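Local coordinates for protein anophensin (Anopheles stephensi, PDB 6XMB) that inhibits host contact-pathway activation by binding factor XII and high molecular weight kininogen, and weakly inhibits the alternative pathway of complement, at the interface of chains A and B. Sequence-based numbering; all coordinates share one arbitrary frame. Chains: chain A/B, Anophensin.

The interface of chains A and B. Residues chain A 41, 44-45, 48, 57, 62; chain B 7-8, 11-12, 15.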
# COMPACT_ATOMS: atom_id res chain seq x y z
N ARG A 41 -3.04 14.06 14.34
CA ARG A 41 -3.65 13.56 15.57
C ARG A 41 -3.11 14.30 16.78
O ARG A 41 -3.88 14.84 17.59
CB ARG A 41 -3.39 12.06 15.70
CG ARG A 41 -3.99 11.42 16.95
CD ARG A 41 -3.36 10.05 17.21
NE ARG A 41 -2.01 10.18 17.75
CZ ARG A 41 -1.14 9.18 17.86
NH1 ARG A 41 -1.47 7.96 17.46
NH2 ARG A 41 0.07 9.40 18.37
N LEU A 44 -4.12 18.00 17.28
CA LEU A 44 -5.55 18.09 17.56
C LEU A 44 -5.89 17.52 18.93
O LEU A 44 -6.89 17.92 19.54
CB LEU A 44 -6.36 17.38 16.49
CG LEU A 44 -6.61 18.14 15.19
CD1 LEU A 44 -7.06 17.17 14.12
CD2 LEU A 44 -7.68 19.21 15.40
N TYR A 45 -5.10 16.57 19.42
CA TYR A 45 -5.29 16.14 20.80
C TYR A 45 -5.01 17.28 21.77
O TYR A 45 -5.62 17.34 22.84
CB TYR A 45 -4.39 14.95 21.14
CG TYR A 45 -4.96 13.60 20.74
CD1 TYR A 45 -6.31 13.45 20.44
CD2 TYR A 45 -4.15 12.47 20.69
CE1 TYR A 45 -6.85 12.21 20.09
CE2 TYR A 45 -4.68 11.23 20.34
CZ TYR A 45 -6.02 11.11 20.04
OH TYR A 45 -6.52 9.88 19.70
N ALA A 48 -8.07 19.54 21.92
CA ALA A 48 -9.23 18.93 22.57
C ALA A 48 -9.14 19.05 24.08
O ALA A 48 -10.15 19.30 24.75
CB ALA A 48 -9.33 17.46 22.17
N LEU A 57 -18.65 19.53 19.71
CA LEU A 57 -17.75 19.32 18.58
C LEU A 57 -18.53 19.28 17.28
O LEU A 57 -19.60 18.68 17.19
CB LEU A 57 -16.97 18.01 18.75
CG LEU A 57 -15.82 18.01 19.75
CD1 LEU A 57 -14.98 16.75 19.54
CD2 LEU A 57 -14.97 19.25 19.60
N LEU A 62 -15.16 17.02 11.63
CA LEU A 62 -14.48 15.73 11.67
C LEU A 62 -14.67 14.99 10.36
O LEU A 62 -13.75 14.31 9.88
CB LEU A 62 -14.98 14.89 12.84
CG LEU A 62 -14.77 15.47 14.24
CD1 LEU A 62 -15.48 14.61 15.27
CD2 LEU A 62 -13.28 15.58 14.57
N HIS B 7 -14.19 15.20 25.08
CA HIS B 7 -13.73 15.57 23.75
C HIS B 7 -12.56 14.70 23.30
O HIS B 7 -12.42 14.43 22.10
CB HIS B 7 -13.32 17.04 23.71
CG HIS B 7 -14.25 17.95 24.45
ND1 HIS B 7 -15.59 17.67 24.61
CD2 HIS B 7 -14.03 19.12 25.08
CE1 HIS B 7 -16.16 18.64 25.31
NE2 HIS B 7 -15.23 19.54 25.61
N VAL B 8 -11.71 14.26 24.23
CA VAL B 8 -10.55 13.46 23.85
C VAL B 8 -10.99 12.07 23.39
O VAL B 8 -10.55 11.60 22.33
CB VAL B 8 -9.56 13.36 25.02
CG1 VAL B 8 -8.27 12.72 24.53
CG2 VAL B 8 -9.32 14.73 25.62
N LEU B 11 -12.33 12.30 19.98
CA LEU B 11 -11.32 12.40 18.93
C LEU B 11 -10.58 11.09 18.73
O LEU B 11 -10.17 10.78 17.61
CB LEU B 11 -10.32 13.51 19.25
CG LEU B 11 -10.65 14.91 18.76
CD1 LEU B 11 -9.47 15.84 18.95
CD2 LEU B 11 -11.05 14.85 17.30
N MET B 12 -10.39 10.31 19.79
CA MET B 12 -9.69 9.05 19.64
C MET B 12 -10.47 8.10 18.75
O MET B 12 -9.88 7.37 17.94
CB MET B 12 -9.42 8.41 21.00
CG MET B 12 -8.67 7.07 20.92
SD MET B 12 -7.59 6.79 22.34
CE MET B 12 -8.44 7.79 23.58
N PHE B 15 -9.55 8.81 15.25
CA PHE B 15 -8.18 8.44 14.91
C PHE B 15 -7.92 6.96 15.09
O PHE B 15 -7.03 6.42 14.43
CB PHE B 15 -7.18 9.28 15.72
CG PHE B 15 -7.06 10.67 15.22
CD1 PHE B 15 -6.35 10.93 14.06
CD2 PHE B 15 -7.70 11.71 15.85
CE1 PHE B 15 -6.26 12.20 13.55
CE2 PHE B 15 -7.61 12.99 15.36
CZ PHE B 15 -6.90 13.24 14.21
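B:Leu11 pushes its two methyl groups into different parts of chain A. CD1 lies 3.6 Å from the methyl CB of A:Ala48 and 3.4 Å from the backbone carbonyl O of A:Leu44, whereas CD2 meets CD2 of A:Leu62 tip to tip at 3.6 Å. The stem of the same leucine runs past A:Tyr45 in the opposite direction, its CB in the plane of the phenol ring and 3.8 Å from the edge carbon CE1. Beyond that edge, the tyrosine hydroxyl OH reaches the backbone of B:Met12, 3.3 Å from its CA.

One turn further along, the ring of B:Phe15 receives the aliphatic part of A:Arg41 on one face. CB of the arginine stands 3.7 Å from the ring centroid in a CH-pi contact, displaced toward the rim, and CG extends the cover toward the CG end of the ring. CG anti to the backbone N (chi1 -180°) carries the arginine chain across the phenylalanine face and into the angle between two rings, where CG also sits 3.4 Å above the plane of A:Tyr45, near its rim. The guanidinium is turned 80° from the phenylalanine plane and does not stack on it. A:Leu44 closes the ring edge with CD1, 3.9 Å from CZ.

At the other end, the ring carbon CD2 of B:His7 faces the carbonyl O of A:Ala48 edge-on, a loose contact. No hydrogen bond or salt bridge crosses this patch, which is held by apolar packing.

A two-fold axis repeats the contact with the chains exchanged, although the crystal assembly need not be the biological one. The start of B helix 5-49 thus lies against the C-terminal end of A helix 6-49, with A:Leu57 from the following loop and A:Leu62 from helix 59-80 flanking it.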